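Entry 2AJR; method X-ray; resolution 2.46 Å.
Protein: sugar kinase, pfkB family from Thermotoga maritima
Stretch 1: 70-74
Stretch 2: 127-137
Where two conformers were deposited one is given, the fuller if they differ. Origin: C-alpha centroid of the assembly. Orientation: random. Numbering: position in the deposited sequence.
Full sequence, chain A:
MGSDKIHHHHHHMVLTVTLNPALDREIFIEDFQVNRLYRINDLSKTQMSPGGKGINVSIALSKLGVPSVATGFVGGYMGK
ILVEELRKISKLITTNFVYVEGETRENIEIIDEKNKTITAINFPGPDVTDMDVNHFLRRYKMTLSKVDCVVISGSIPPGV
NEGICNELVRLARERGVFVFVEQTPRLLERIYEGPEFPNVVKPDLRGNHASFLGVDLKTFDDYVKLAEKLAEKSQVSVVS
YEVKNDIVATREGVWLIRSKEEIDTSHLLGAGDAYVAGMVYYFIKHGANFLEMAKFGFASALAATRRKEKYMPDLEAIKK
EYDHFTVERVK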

# COMPACT_ATOMS: atom_id res chain seq x y z
N ALA A 70 -7.88 4.04 23.90
CA ALA A 70 -8.27 3.71 22.53
C ALA A 70 -8.63 2.24 22.45
O ALA A 70 -7.82 1.38 22.80
CB ALA A 70 -7.13 4.02 21.56
N THR A 71 -9.85 1.94 21.98
CA THR A 71 -10.25 0.56 21.78
C THR A 71 -10.79 0.28 20.35
O THR A 71 -10.97 1.20 19.56
CB THR A 71 -11.29 0.13 22.83
OG1 THR A 71 -11.38 -1.31 22.82
CG2 THR A 71 -12.64 0.74 22.53
N GLY A 72 -11.01 -1.01 20.06
CA GLY A 72 -11.31 -1.48 18.71
C GLY A 72 -10.76 -2.88 18.43
O GLY A 72 -10.50 -3.66 19.35
N PHE A 73 -10.58 -3.20 17.15
CA PHE A 73 -9.98 -4.47 16.77
C PHE A 73 -8.68 -4.21 16.03
O PHE A 73 -8.63 -3.32 15.21
CB PHE A 73 -10.91 -5.27 15.86
CG PHE A 73 -12.25 -5.56 16.46
CD1 PHE A 73 -12.38 -6.49 17.48
CD2 PHE A 73 -13.39 -4.92 16.00
CE1 PHE A 73 -13.62 -6.76 18.05
CE2 PHE A 73 -14.63 -5.19 16.57
CZ PHE A 73 -14.74 -6.12 17.60
N VAL A 74 -7.64 -4.97 16.33
CA VAL A 74 -6.42 -4.93 15.56
C VAL A 74 -6.03 -6.35 15.26
O VAL A 74 -6.44 -7.27 15.97
CB VAL A 74 -5.29 -4.24 16.32
CG1 VAL A 74 -5.71 -2.83 16.71
CG2 VAL A 74 -4.87 -5.07 17.54
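Stretch 2, residues 127-137: DVTDMDVNHFL

Stretch 2 enters as an extended segment, Asp127 to Thr129, and then turns into a helix that runs from Asp130 through Leu137 and continues beyond it. Thr129 caps this helix: its OG1 accepts a hydrogen bond from Asp132 N at 3.2 Å, and regular backbone bonds follow, such as Phe136 N to Asp132 O at 2.9 Å. The helix packs against two short strand segments that meet at a corner at Gly72, and the backbones come nearest where the CA atoms of Gly72 and Phe136 lie 7.4 Å apart. The helix runs roughly opposite in direction to stretch 1, so that Phe73 reaches back to Asp132 and Val133 while Thr71 and Gly72 meet Phe136.

No hydrogen bond links the two stretches; the contact is one of packing, and Phe73 contributes most to it. With chi1 in the m well, its ring meets four residues of stretch 2, Val128 ahead of the helix and Asp132, Val133 and Phe136 within it. Val128 covers one face: its CG1 sits 4.0 Å from the centroid of the Phe73 ring, close to the ring normal, in a CH-pi contact. At the ring edge, Phe73 CE1 approaches Asp132 O to 3.6 Å, an oxygen already engaged by Phe136 N within the helix. Phe73 CZ lies 4.2 Å from Val133 CG2 and 3.7 Å from Phe136 CB.

Phe136 is the main helical counterpart. Its CA-to-CB bond points toward stretch 1, and with chi1 in the t well the ring extends past Phe73 to the corner. The two aromatic rings meet obliquely, their centroids 5.4 Å apart and their planes inclined at 47°. Farther out, Phe136 CE1 lies 3.5 Å from Thr71 OG1 and 3.7 Å from Gly72 N, the latter near the plane of the ring. The CA-to-CB bond of Asn134, by contrast, points away from stretch 1.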

# COMPACT_ATOMS: atom_id res chain seq x y z
N ASP A 127 -12.14 -9.64 8.71
CA ASP A 127 -13.35 -10.28 9.21
C ASP A 127 -13.24 -10.46 10.72
O ASP A 127 -12.28 -11.06 11.20
CB ASP A 127 -13.53 -11.68 8.61
CG ASP A 127 -14.13 -11.67 7.22
OD1 ASP A 127 -14.29 -10.59 6.62
OD2 ASP A 127 -14.41 -12.77 6.72
N VAL A 128 -14.23 -9.97 11.45
CA VAL A 128 -14.30 -10.19 12.88
C VAL A 128 -15.40 -11.20 13.16
O VAL A 128 -16.49 -11.12 12.61
CB VAL A 128 -14.57 -8.87 13.59
CG1 VAL A 128 -14.79 -9.10 15.08
CG2 VAL A 128 -13.39 -7.89 13.34
N THR A 129 -15.09 -12.17 14.00
CA THR A 129 -16.04 -13.21 14.38
C THR A 129 -16.96 -12.72 15.50
O THR A 129 -16.76 -11.64 16.06
CB THR A 129 -15.32 -14.45 14.89
OG1 THR A 129 -14.76 -14.18 16.18
CG2 THR A 129 -14.22 -14.89 13.92
N ASP A 130 -17.95 -13.55 15.83
CA ASP A 130 -18.91 -13.21 16.88
C ASP A 130 -18.28 -13.30 18.29
O ASP A 130 -18.63 -12.55 19.19
CB ASP A 130 -20.14 -14.13 16.77
CG ASP A 130 -21.44 -13.36 16.85
OD1 ASP A 130 -21.56 -12.31 16.18
OD2 ASP A 130 -22.35 -13.81 17.58
N MSE A 131 -17.35 -14.24 18.47
CA MSE A 131 -16.62 -14.29 19.73
C MSE A 131 -15.80 -13.02 19.95
O MSE A 131 -15.80 -12.49 21.06
CB MSE A 131 -15.77 -15.56 19.86
CG MSE A 131 -16.49 -16.69 20.59
SE MSE A 131 -17.13 -16.16 22.40
CE MSE A 131 -15.72 -17.07 23.50
N ASP A 132 -15.16 -12.51 18.90
CA ASP A 132 -14.39 -11.28 19.00
C ASP A 132 -15.29 -10.11 19.39
O ASP A 132 -14.93 -9.31 20.25
CB ASP A 132 -13.68 -10.95 17.68
CG ASP A 132 -12.58 -11.94 17.32
OD1 ASP A 132 -12.07 -12.64 18.22
OD2 ASP A 132 -12.26 -12.02 16.10
N VAL A 133 -16.45 -10.02 18.75
CA VAL A 133 -17.36 -8.91 19.04
C VAL A 133 -17.80 -8.99 20.51
O VAL A 133 -17.88 -7.97 21.18
CB VAL A 133 -18.57 -8.85 18.04
CG1 VAL A 133 -19.65 -7.88 18.52
CG2 VAL A 133 -18.08 -8.44 16.67
N ASN A 134 -18.06 -10.20 21.00
CA ASN A 134 -18.45 -10.37 22.40
C ASN A 134 -17.35 -9.96 23.37
O ASN A 134 -17.61 -9.25 24.34
CB ASN A 134 -18.90 -11.81 22.68
CG ASN A 134 -20.28 -12.10 22.11
OD1 ASN A 134 -21.07 -11.18 21.86
ND2 ASN A 134 -20.57 -13.37 21.89
N HIS A 135 -16.13 -10.38 23.11
CA HIS A 135 -15.01 -9.97 23.93
C HIS A 135 -14.89 -8.47 23.91
O HIS A 135 -14.62 -7.86 24.94
CB HIS A 135 -13.71 -10.59 23.44
CG HIS A 135 -13.62 -12.05 23.68
ND1 HIS A 135 -12.77 -12.87 22.97
CD2 HIS A 135 -14.28 -12.86 24.56
CE1 HIS A 135 -12.90 -14.11 23.40
NE2 HIS A 135 -13.80 -14.13 24.37
N PHE A 136 -15.11 -7.86 22.75
CA PHE A 136 -15.11 -6.41 22.67
C PHE A 136 -16.19 -5.77 23.55
O PHE A 136 -15.92 -4.80 24.26
CB PHE A 136 -15.26 -5.91 21.23
CG PHE A 136 -15.37 -4.42 21.16
CD1 PHE A 136 -14.24 -3.63 21.16
CD2 PHE A 136 -16.61 -3.81 21.17
CE1 PHE A 136 -14.32 -2.24 21.14
CE2 PHE A 136 -16.70 -2.42 21.15
CZ PHE A 136 -15.55 -1.64 21.14
N LEU A 137 -17.42 -6.28 23.49
CA LEU A 137 -18.53 -5.64 24.23
C LEU A 137 -18.28 -5.72 25.72
O LEU A 137 -18.58 -4.80 26.47
CB LEU A 137 -19.88 -6.29 23.90
CG LEU A 137 -20.39 -6.07 22.47
CD1 LEU A 137 -21.62 -6.96 22.15
CD2 LEU A 137 -20.69 -4.59 22.28